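Local structure of tRNA threonylcarbamoyladenosine biosynthesis protein TsaE (Haemophilus influenzae, 1HTW) at residues Leu15-Gly18 with Lys19-Glu23; Met53-Gly56 with Ile57-Gly61; Glu73-Ala77 with Gly78-Tyr82; Ile112-Ser115 with Glu116-Gln119; Gln145-Leu148 with Gly149-Ile153. The protein is required for forming the threonylcarbamoyl group on adenosine 37 of tRNAs that read codons beginning with adenine, and binds ATP and magnesium. One frame throughout, in Å; residues are numbered along the deposited sequence.

The five contacts are local ones, met in series along a P-loop NTPase fold whose central mixed sheet has helices packed against it. Interactions 1 and 2, with centres about 10 Å apart, touch where helix 11-28 meets the end of helix 46-56, through Lys19 on Gly56 and Phe21 on Met53. Interaction 2 in turn packs on the hairpin of interaction 3, also about 10 Å away centre to centre. Interactions 3 and 4 share the sheet, in which strands 79-85 and 109-113 are neighbours, and interaction 4 carries Glu113, one of the magnesium ligands. Interaction 5, its centre about 17 Å from that of interaction 1, touches it through Ile152 on Phe21, where helix 147-155 packs on helix 11-28.

Interaction 1: Leu15-Gly18 with Lys19-Glu23; sequences LRFG and KKFAE
Phe17 lays the CE2 corner of its ring against CB of Phe21, one helical turn further on, at 4.2 Å. The approach is slanting, and it is the stem of Phe21, not its ring, that is met. In both residues CG lies opposite the backbone N (chi1 -178° in Phe17, -177° in Phe21), which sends both rings off the same side of the helix, but they part beyond this point. Phe17 goes on to Leu4, Gln6 and Ile8 of strand 3-8 and to the ring of Phe156, while Phe21 reaches Ile127 and Val129 of strand 127-134 and Met53 of helix 46-56. The backbone is regular alpha helix. Phe21 N donates to Phe17 O at 2.9 Å, and Ala22 N donates to Gly18 O at 2.8 Å; Lys19 N and Lys20 N make the matching bonds to Leu15 O and Arg16 O. Gly18 presents bare backbone to the interior, where its carbonyl also touches CG of Met53. On the solvent side Lys19 runs out extended and then bends at its last torsion (chi4 54°), which brings NZ within 3.3 Å of Glu23 OE2 in a salt bridge whose hydrogen bond is weak. Its stronger partner is Gly56 O, at the end of helix 46-56. The chemistry is therefore divided between two sides of one helix: the aromatic side binds to the sheet and its neighbours by apolar packing, whereas the ammonium of Lys19, shared between a carboxylate and a carbonyl, ties helix 11-28 to helix 46-56 and probably offsets part of the charge of Glu23.

Interaction 2: Met53-Gly56 with Ile57-Gly61; sequences MLQG and IGHQG
Leu54 O and CB of His59 sit 3.3 Å apart at the tight end of this turn, where helix 46-56 stops in a Schellman motif. His59 N donates to Leu54 O at 2.9 Å, and Gly58 N to Gln55 O at 3.0 Å. Gly58, with positive phi (119°), is the C-prime residue that turns the chain back. Ile57 lies against the last turn: its first torsion (chi1 51°) folds the CG1 branch back over the residue's own backbone, which sets that carbon 3.2 Å from Met53 O. Beyond the turn, Ile57 packs on Ala22 and Leu26 of helix 11-28 and on Ile81, while Leu54 touches Ile81 and Tyr74. The His59 ring meets Tyr74 edge-to-face. The other side is looser and more exposed, and is held chiefly through Gln55. Its CG passes 3.6 Å from His59 O and near the edge of the imidazole, and the extended chain carries the amide on to Gly61, where NE2 donates to the carbonyl O at 2.9 Å. That oxygen lies nearly in the amide plane of Gln55. At the other end of the amide OE1 accepts from Arg51 NH1, which together with the NE2 bond fixes the rotation of the group. Two of the last carbonyls of the helix, those of Leu54 and Gln55, are thus answered by amides of the loop that follows, as a Schellman ending does, and the glutamine amide adds a side-chain tie from the helix end to the same loop.

Interaction 3: Glu73-Ala77 with Gly78-Tyr82; sequences EYNIA and GKMIY
Glu73 runs alongside Tyr82, its partner in a non-hydrogen-bonded pair of the hairpin, and both point the same way from the sheet. Its CB rests 3.6 Å from Tyr82 CE1; CG comes next, between Tyr82 CE1 and the methyl CE of Met80; the carboxylate then ends with OE1 3.4 Å from Met80 CE and 3.3 Å from Tyr82 OH. This last approach is at most a weak hydrogen bond. The carboxylate plane is turned 45° from the ring. Met80 bends at chi2 (-51°), bringing SD to 3.6 Å from Asn75 ND2, and the further bend at chi3 lays CE by Glu73 OE1. OD1 of Asn75, just before the type I' turn from Ile76 to Lys79, accepts from Gly78 N at 2.9 Å. Antiparallel backbone bonds join Tyr74 with Ile81 and Ile76 with Lys79. On the opposite face Tyr74, Ile76 and Ile81 are buried, with Ile76 CG1 4.2 Å from Ile81 CD1. That face lies under Leu54 of helix 46-56 and under Ile57 and His59 of the loop after it. On the face of Glu73 and Met80, Tyr82 stacks on Tyr103, and strand 79-85 bonds on to strand 109-113, so the hairpin ends the sheet with strand 71-76 outermost.

Interaction 4: Ile112-Ser115 with Glu116-Gln119; sequences IEWS and EKGQ. With NA (sodium ion), chain F; MG (magnesium ion), chain D.
Gly118 N donates to Ser115 O at 2.9 Å, the shortest sound polar bond of this contact, and Lys117 N donates to Trp114 O at 3.1 Å. Trp114, with positive phi (62°), precedes the short 3-10 turn these bonds belong to. Its indole is approached obliquely by Glu116 OE2, 3.7 Å from CE3, although the carboxylate and ring planes are only 7° apart; the methylenes of Lys117 run alongside. Ser115 OG binds the sodium ion at 2.7 Å and Ile112 O at 2.8 Å, with Leu38 O and Asn39 OD1 as the other protein ligands. Glu113 points elsewhere: its extended chain puts OE1 on magnesium at 2.2 Å, together with three waters and Thr47 OG1, while OE2 accepts from His83 NE2, which probably helps to position the carboxylate. The strand end thus brings a magnesium ligand to the ADP pocket of this P-loop fold. Strand 109-113 lies between strands 34-39 and 79-85, and at its end Glu113 touches Lys46 and Thr50 of helix 46-56, with Trp114 meeting Tyr87 in the loop beyond strand 79-85.

Interaction 5: Gln145-Leu148 with Gly149-Ile153; sequences QTNL and GKNII
Thr146 O accepts from Lys150 N at 2.9 Å in the first of the regular i to i+4 bonds of helix 147-155, followed by Asn151 N to Asn147 O and Ile152 N to Leu148 O. Ahead of them Thr146 is the N-cap: its OG1 accepts from Gly149 N at 2.9 Å, with an angle of 161° at the hydrogen. A chi1 of 62° swings the hydroxyl in over the first turn to meet that amide. It is also hydrogen-bonded to Asp126 OD1, so one oxygen links the helix start to the loop before strand 127-134. The inward side is mainly apolar. Leu148 sends CG to within 4.1 Å of Ile152 CD1, the two chains crossing at a slant. Beyond the pair, Ile152 packs on Phe21, Ile24, Leu25 and Leu28 of helix 11-28, and both residues touch Ile34 of strand 34-39. Ile152 also meets backbone, its CG1 lying 3.4 Å from Leu148 O. On the outer side Asn147 and Asn151 bring their ND2 atoms 3.6 Å apart with the amide planes almost perpendicular (80°), a van der Waals approach of two donors. Lys150 rests its CB 3.4 Å from Asn147 O and then leads outward. The contact is plain packing away from the nucleotide site, fastening the last helix to the core. The threonine hydroxyl accepts from an amide of the first turn, as an N-cap does, and the carboxylate of Asp126 beside it probably interacts favourably with the helix dipole.

Interaction 1: Leu15-Gly18 with Lys19-Glu23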
# COMPACT_ATOMS: atom_id res chain seq x y z
N LEU A 15 3.17 3.61 12.50
CA LEU A 15 2.14 2.54 12.68
C LEU A 15 0.76 3.13 12.91
O LEU A 15 -0.19 2.60 12.22
CB LEU A 15 2.60 1.69 13.86
CG LEU A 15 3.91 0.95 13.71
CD1 LEU A 15 4.31 0.30 15.05
CD2 LEU A 15 3.94 -0.02 12.55
N ARG A 16 0.58 4.18 13.64
CA ARG A 16 -0.68 4.87 13.85
C ARG A 16 -1.18 5.44 12.53
O ARG A 16 -2.40 5.37 12.24
CB ARG A 16 -0.50 5.99 14.87
CG ARG A 16 -1.78 6.82 15.12
CD ARG A 16 -1.51 7.87 16.20
NE ARG A 16 -2.56 8.87 16.28
CZ ARG A 16 -2.41 10.19 16.20
NH1 ARG A 16 -1.23 10.74 16.00
NH2 ARG A 16 -3.48 10.97 16.34
N PHE A 17 -0.28 6.00 11.71
CA PHE A 17 -0.73 6.52 10.43
C PHE A 17 -1.16 5.39 9.49
O PHE A 17 -2.21 5.49 8.87
CB PHE A 17 0.44 7.30 9.73
CG PHE A 17 -0.03 7.87 8.41
CD1 PHE A 17 -0.65 9.13 8.41
CD2 PHE A 17 0.14 7.18 7.24
CE1 PHE A 17 -1.09 9.64 7.17
CE2 PHE A 17 -0.34 7.66 6.04
CZ PHE A 17 -0.94 8.93 6.02
N GLY A 18 -0.45 4.24 9.54
CA GLY A 18 -0.92 3.11 8.72
C GLY A 18 -2.33 2.66 9.17
O GLY A 18 -3.16 2.37 8.30
N LYS A 19 -2.55 2.62 10.45
CA LYS A 19 -3.88 2.11 10.95
C LYS A 19 -4.97 3.09 10.44
O LYS A 19 -5.97 2.66 9.87
CB LYS A 19 -3.93 2.06 12.45
CG LYS A 19 -5.33 1.61 12.98
CD LYS A 19 -5.38 1.57 14.48
CE LYS A 19 -6.80 1.40 15.01
NZ LYS A 19 -7.52 0.23 14.43
N LYS A 20 -4.69 4.39 10.60
CA LYS A 20 -5.70 5.39 10.13
C LYS A 20 -5.91 5.29 8.63
O LYS A 20 -7.09 5.28 8.20
CB LYS A 20 -5.26 6.80 10.52
CG LYS A 20 -6.20 7.90 10.02
CD LYS A 20 -5.72 9.30 10.40
CE LYS A 20 -6.90 10.29 10.43
NZ LYS A 20 -6.82 11.21 9.26
N PHE A 21 -4.87 5.16 7.82
CA PHE A 21 -4.99 5.06 6.38
C PHE A 21 -5.75 3.79 5.97
O PHE A 21 -6.64 3.76 5.12
CB PHE A 21 -3.57 5.05 5.78
CG PHE A 21 -3.38 5.01 4.31
CD1 PHE A 21 -4.24 5.66 3.44
CD2 PHE A 21 -2.26 4.40 3.74
CE1 PHE A 21 -4.03 5.59 2.06
CE2 PHE A 21 -2.01 4.37 2.40
CZ PHE A 21 -2.95 4.96 1.51
N ALA A 22 -5.42 2.65 6.60
CA ALA A 22 -6.08 1.39 6.24
C ALA A 22 -7.57 1.44 6.66
O ALA A 22 -8.40 0.98 5.85
CB ALA A 22 -5.42 0.23 6.98
N GLU A 23 -7.88 2.06 7.77
CA GLU A 23 -9.26 2.21 8.23
C GLU A 23 -10.05 3.03 7.21
O GLU A 23 -11.19 2.63 6.86
CB GLU A 23 -9.38 2.73 9.62
CG GLU A 23 -8.90 1.80 10.73
CD GLU A 23 -9.91 0.70 11.02
OE1 GLU A 23 -10.82 0.48 10.20
OE2 GLU A 23 -9.80 0.04 12.09

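Interaction 2: Met53-Gly56 with Ile57-Gly61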
# COMPACT_ATOMS: atom_id res chain seq x y z
N MET A 53 -0.55 -0.82 8.71
CA MET A 53 -1.91 -0.90 8.02
C MET A 53 -2.53 -2.27 8.34
O MET A 53 -3.66 -2.28 8.86
CB MET A 53 -1.75 -0.71 6.55
CG MET A 53 -1.25 0.67 6.02
SD MET A 53 -1.00 0.85 4.22
CE MET A 53 -2.88 0.86 3.60
N LEU A 54 -1.76 -3.32 8.15
CA LEU A 54 -2.43 -4.69 8.32
C LEU A 54 -2.67 -5.03 9.75
O LEU A 54 -3.74 -5.56 10.16
CB LEU A 54 -1.52 -5.72 7.65
CG LEU A 54 -1.25 -5.63 6.16
CD1 LEU A 54 -0.17 -6.62 5.72
CD2 LEU A 54 -2.53 -5.99 5.39
N GLN A 55 -1.68 -4.84 10.66
CA GLN A 55 -1.83 -5.12 12.04
C GLN A 55 -2.78 -4.15 12.69
O GLN A 55 -3.52 -4.41 13.67
CB GLN A 55 -0.44 -5.17 12.81
CG GLN A 55 0.38 -6.33 12.25
CD GLN A 55 1.80 -6.35 12.93
OE1 GLN A 55 2.15 -5.32 13.47
NE2 GLN A 55 2.43 -7.51 12.96
N GLY A 56 -2.78 -2.92 12.09
CA GLY A 56 -3.68 -1.87 12.62
C GLY A 56 -5.17 -2.24 12.44
O GLY A 56 -5.92 -1.84 13.35
N ILE A 57 -5.47 -2.94 11.38
CA ILE A 57 -6.92 -3.34 11.19
C ILE A 57 -7.11 -4.75 11.71
O ILE A 57 -8.20 -5.34 11.48
CB ILE A 57 -7.31 -3.20 9.73
CG1 ILE A 57 -6.42 -3.88 8.71
CG2 ILE A 57 -7.43 -1.70 9.37
CD1 ILE A 57 -6.96 -3.95 7.29
N GLY A 58 -6.14 -5.32 12.43
CA GLY A 58 -6.38 -6.64 13.06
C GLY A 58 -5.56 -7.81 12.68
O GLY A 58 -5.75 -8.94 13.26
N HIS A 59 -4.67 -7.82 11.69
CA HIS A 59 -3.84 -8.93 11.39
C HIS A 59 -3.00 -9.29 12.61
O HIS A 59 -2.39 -8.39 13.19
CB HIS A 59 -2.95 -8.73 10.16
CG HIS A 59 -2.08 -9.91 9.95
ND1 HIS A 59 -2.55 -11.13 9.47
CD2 HIS A 59 -0.74 -10.07 10.17
CE1 HIS A 59 -1.49 -11.92 9.29
NE2 HIS A 59 -0.41 -11.33 9.73
N GLN A 60 -3.03 -10.55 13.04
CA GLN A 60 -2.17 -10.98 14.16
C GLN A 60 -1.13 -11.95 13.60
O GLN A 60 -1.43 -12.92 12.91
CB GLN A 60 -3.00 -11.75 15.20
CG GLN A 60 -4.34 -11.14 15.50
CD GLN A 60 -5.02 -11.73 16.71
OE1 GLN A 60 -5.79 -12.69 16.60
NE2 GLN A 60 -4.72 -11.14 17.86
N GLY A 61 0.16 -11.58 13.85
CA GLY A 61 1.23 -12.36 13.22
C GLY A 61 2.22 -11.47 12.50
O GLY A 61 1.97 -10.30 12.22

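Interaction 3: Glu73-Ala77 with Gly78-Tyr82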
# COMPACT_ATOMS: atom_id res chain seq x y z
N GLU A 73 -0.74 -12.94 0.48
CA GLU A 73 -2.21 -12.67 0.58
C GLU A 73 -2.63 -12.65 2.01
O GLU A 73 -2.31 -13.56 2.82
CB GLU A 73 -2.89 -13.85 -0.19
CG GLU A 73 -4.21 -14.29 0.41
CD GLU A 73 -4.94 -15.35 -0.43
OE1 GLU A 73 -5.71 -14.92 -1.33
OE2 GLU A 73 -4.77 -16.55 -0.22
N TYR A 74 -3.40 -11.64 2.45
CA TYR A 74 -3.95 -11.55 3.74
C TYR A 74 -5.52 -11.58 3.74
O TYR A 74 -6.06 -10.98 2.84
CB TYR A 74 -3.53 -10.29 4.51
CG TYR A 74 -2.02 -10.24 4.79
CD1 TYR A 74 -1.16 -9.85 3.80
CD2 TYR A 74 -1.57 -10.61 6.04
CE1 TYR A 74 0.24 -9.81 4.06
CE2 TYR A 74 -0.19 -10.57 6.31
CZ TYR A 74 0.66 -10.18 5.31
OH TYR A 74 2.02 -10.16 5.60
N ASN A 75 -6.06 -12.25 4.74
CA ASN A 75 -7.52 -12.26 4.93
C ASN A 75 -7.80 -11.66 6.29
O ASN A 75 -7.45 -12.25 7.33
CB ASN A 75 -8.09 -13.69 4.80
CG ASN A 75 -9.60 -13.69 5.03
OD1 ASN A 75 -10.09 -12.95 5.87
ND2 ASN A 75 -10.30 -14.64 4.40
N ILE A 76 -8.21 -10.38 6.33
CA ILE A 76 -8.39 -9.68 7.56
C ILE A 76 -9.90 -9.46 7.82
O ILE A 76 -10.46 -8.58 7.21
CB ILE A 76 -7.68 -8.29 7.60
CG1 ILE A 76 -6.19 -8.57 7.24
CG2 ILE A 76 -7.73 -7.81 9.05
CD1 ILE A 76 -5.71 -9.82 7.94
N ALA A 77 -10.43 -10.29 8.70
CA ALA A 77 -11.86 -10.25 9.01
C ALA A 77 -12.66 -10.31 7.70
O ALA A 77 -13.68 -9.65 7.61
CB ALA A 77 -12.25 -9.02 9.81
N GLY A 78 -12.14 -11.05 6.72
CA GLY A 78 -12.86 -11.25 5.48
C GLY A 78 -12.46 -10.35 4.33
O GLY A 78 -12.79 -10.68 3.17
N LYS A 79 -11.73 -9.27 4.60
CA LYS A 79 -11.25 -8.38 3.52
C LYS A 79 -9.95 -8.91 2.95
O LYS A 79 -9.07 -9.26 3.77
CB LYS A 79 -10.99 -6.98 4.16
CG LYS A 79 -10.57 -5.96 3.08
CD LYS A 79 -11.83 -5.60 2.23
CE LYS A 79 -11.46 -4.51 1.23
NZ LYS A 79 -12.69 -3.98 0.51
N MET A 80 -9.82 -9.05 1.67
CA MET A 80 -8.59 -9.61 1.07
C MET A 80 -7.61 -8.46 0.77
O MET A 80 -7.94 -7.53 0.05
CB MET A 80 -8.92 -10.37 -0.20
CG MET A 80 -9.97 -11.49 -0.02
SD MET A 80 -9.53 -12.69 1.44
CE MET A 80 -7.90 -13.32 0.78
N ILE A 81 -6.39 -8.57 1.29
CA ILE A 81 -5.40 -7.50 1.12
C ILE A 81 -4.12 -8.16 0.60
O ILE A 81 -3.74 -9.17 1.18
CB ILE A 81 -5.17 -6.74 2.41
CG1 ILE A 81 -6.53 -6.08 2.82
CG2 ILE A 81 -4.15 -5.60 2.18
CD1 ILE A 81 -6.63 -5.65 4.22
N TYR A 82 -3.57 -7.60 -0.43
CA TYR A 82 -2.40 -8.19 -1.08
C TYR A 82 -1.19 -7.25 -0.97
O TYR A 82 -1.33 -6.08 -1.22
CB TYR A 82 -2.67 -8.46 -2.56
CG TYR A 82 -3.77 -9.51 -2.68
CD1 TYR A 82 -3.52 -10.84 -2.55
CD2 TYR A 82 -5.09 -9.05 -2.82
CE1 TYR A 82 -4.56 -11.77 -2.63
CE2 TYR A 82 -6.13 -9.99 -2.82
CZ TYR A 82 -5.85 -11.31 -2.74
OH TYR A 82 -6.91 -12.23 -2.86

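Interaction 4: Ile112-Ser115 with Glu116-Gln119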
# COMPACT_ATOMS: atom_id res chain seq x y z
N ILE A 112 1.70 -2.02 -2.85
CA ILE A 112 2.73 -2.42 -3.78
C ILE A 112 4.05 -1.68 -3.57
O ILE A 112 4.08 -0.46 -3.72
CB ILE A 112 2.23 -2.21 -5.20
CG1 ILE A 112 0.92 -3.08 -5.37
CG2 ILE A 112 3.24 -2.60 -6.26
CD1 ILE A 112 0.38 -3.03 -6.77
N GLU A 113 5.08 -2.45 -3.29
CA GLU A 113 6.46 -1.90 -3.22
C GLU A 113 7.14 -2.21 -4.52
O GLU A 113 6.86 -3.21 -5.20
CB GLU A 113 7.23 -2.50 -2.04
CG GLU A 113 6.67 -2.12 -0.69
CD GLU A 113 7.37 -2.65 0.51
OE1 GLU A 113 8.63 -2.50 0.59
OE2 GLU A 113 6.71 -3.14 1.44
N TRP A 114 7.94 -1.25 -5.05
CA TRP A 114 8.57 -1.40 -6.34
C TRP A 114 7.61 -1.56 -7.49
O TRP A 114 7.78 -2.34 -8.44
CB TRP A 114 9.54 -2.61 -6.31
CG TRP A 114 10.83 -2.28 -5.63
CD1 TRP A 114 11.19 -2.53 -4.33
CD2 TRP A 114 11.96 -1.63 -6.23
NE1 TRP A 114 12.45 -2.07 -4.10
CE2 TRP A 114 12.95 -1.52 -5.25
CE3 TRP A 114 12.21 -1.12 -7.51
CZ2 TRP A 114 14.19 -0.93 -5.49
CZ3 TRP A 114 13.46 -0.54 -7.75
CH2 TRP A 114 14.42 -0.45 -6.74
N SER A 115 6.58 -0.69 -7.53
CA SER A 115 5.58 -0.77 -8.58
C SER A 115 6.15 -0.49 -9.95
O SER A 115 5.52 -0.92 -10.94
CB SER A 115 4.47 0.26 -8.26
OG SER A 115 5.07 1.53 -8.02
N GLU A 116 7.27 0.23 -10.04
CA GLU A 116 7.86 0.49 -11.35
C GLU A 116 8.12 -0.82 -12.12
O GLU A 116 8.11 -0.84 -13.36
CB GLU A 116 9.22 1.19 -11.26
CG GLU A 116 9.47 2.32 -10.37
CD GLU A 116 9.86 1.99 -8.95
OE1 GLU A 116 8.98 1.53 -8.19
OE2 GLU A 116 11.03 2.22 -8.57
N LYS A 117 8.54 -1.84 -11.40
CA LYS A 117 8.86 -3.14 -11.98
C LYS A 117 7.66 -3.76 -12.68
O LYS A 117 7.80 -4.59 -13.59
CB LYS A 117 9.43 -4.08 -10.92
CG LYS A 117 10.77 -3.61 -10.34
CD LYS A 117 11.87 -3.80 -11.40
CE LYS A 117 13.01 -2.81 -11.17
NZ LYS A 117 14.35 -3.45 -11.35
N GLY A 118 6.45 -3.31 -12.33
CA GLY A 118 5.25 -3.87 -12.89
C GLY A 118 4.62 -3.01 -13.97
O GLY A 118 3.51 -3.30 -14.44
N GLN A 119 5.33 -1.97 -14.39
CA GLN A 119 4.81 -1.02 -15.37
C GLN A 119 4.22 -1.73 -16.59
O GLN A 119 4.87 -2.61 -17.16
CB GLN A 119 5.93 -0.08 -15.82
CG GLN A 119 5.66 1.39 -15.56
CD GLN A 119 6.92 2.19 -15.29
OE1 GLN A 119 7.97 1.64 -14.95
NE2 GLN A 119 6.82 3.51 -15.43
NA NA F . 5.68 1.13 -5.39
MG MG D . 9.98 -3.19 2.14
O HOH W 1 11.65 -2.67 0.93
O HOH W 2 11.32 -4.17 3.57
O HOH W 3 9.95 -5.22 1.12

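Interaction 5: Gln145-Leu148 with Gly149-Ile153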
# COMPACT_ATOMS: atom_id res chain seq x y z
N GLN A 145 -4.19 9.81 -7.61
CA GLN A 145 -4.02 9.66 -9.04
C GLN A 145 -5.39 9.48 -9.74
O GLN A 145 -5.47 9.71 -10.94
CB GLN A 145 -3.20 8.39 -9.37
CG GLN A 145 -2.16 8.60 -10.44
CD GLN A 145 -0.87 9.18 -9.89
OE1 GLN A 145 0.20 8.81 -10.35
NE2 GLN A 145 -1.00 10.03 -8.88
N THR A 146 -6.35 9.03 -8.96
CA THR A 146 -7.71 8.80 -9.52
C THR A 146 -8.69 9.58 -8.71
O THR A 146 -8.45 10.09 -7.64
CB THR A 146 -8.07 7.30 -9.45
OG1 THR A 146 -8.08 6.92 -8.06
CG2 THR A 146 -7.14 6.42 -10.26
N ASN A 147 -9.99 9.51 -9.15
CA ASN A 147 -11.04 10.06 -8.32
C ASN A 147 -11.12 9.38 -6.98
O ASN A 147 -11.39 10.01 -5.95
CB ASN A 147 -12.36 9.79 -9.14
CG ASN A 147 -13.52 10.51 -8.49
OD1 ASN A 147 -13.60 11.75 -8.56
ND2 ASN A 147 -14.40 9.75 -7.84
N LEU A 148 -10.93 8.06 -6.94
CA LEU A 148 -10.97 7.35 -5.65
C LEU A 148 -9.81 7.89 -4.78
O LEU A 148 -10.02 8.12 -3.60
CB LEU A 148 -10.83 5.82 -5.87
CG LEU A 148 -10.76 5.01 -4.55
CD1 LEU A 148 -11.89 5.27 -3.60
CD2 LEU A 148 -10.65 3.52 -4.87
N GLY A 149 -8.67 8.10 -5.43
CA GLY A 149 -7.52 8.68 -4.64
C GLY A 149 -7.90 9.99 -4.01
O GLY A 149 -7.63 10.33 -2.85
N LYS A 150 -8.59 10.86 -4.80
CA LYS A 150 -9.07 12.11 -4.23
C LYS A 150 -9.94 11.96 -3.03
O LYS A 150 -9.85 12.63 -2.00
CB LYS A 150 -9.73 12.97 -5.33
CG LYS A 150 -10.66 14.02 -4.71
CD LYS A 150 -10.71 15.27 -5.58
CE LYS A 150 -11.58 16.35 -4.93
NZ LYS A 150 -10.94 16.86 -3.68
N ASN A 151 -10.89 10.96 -3.09
CA ASN A 151 -11.77 10.65 -1.99
C ASN A 151 -11.02 10.11 -0.76
O ASN A 151 -11.38 10.43 0.38
CB ASN A 151 -12.83 9.63 -2.47
CG ASN A 151 -13.87 10.36 -3.36
OD1 ASN A 151 -14.10 11.55 -3.18
ND2 ASN A 151 -14.50 9.62 -4.23
N ILE A 152 -9.96 9.35 -1.02
CA ILE A 152 -9.14 8.85 0.08
C ILE A 152 -8.45 10.00 0.82
O ILE A 152 -8.48 10.06 2.04
CB ILE A 152 -8.08 7.86 -0.40
CG1 ILE A 152 -8.72 6.54 -0.86
CG2 ILE A 152 -7.10 7.57 0.75
CD1 ILE A 152 -7.86 5.73 -1.77
N ILE A 153 -7.88 10.93 0.03
CA ILE A 153 -7.19 12.05 0.65
C ILE A 153 -8.15 12.97 1.40
O ILE A 153 -7.84 13.42 2.51
CB ILE A 153 -6.38 12.82 -0.44
CG1 ILE A 153 -5.09 12.01 -0.66
CG2 ILE A 153 -6.04 14.22 0.09
CD1 ILE A 153 -4.21 12.50 -1.78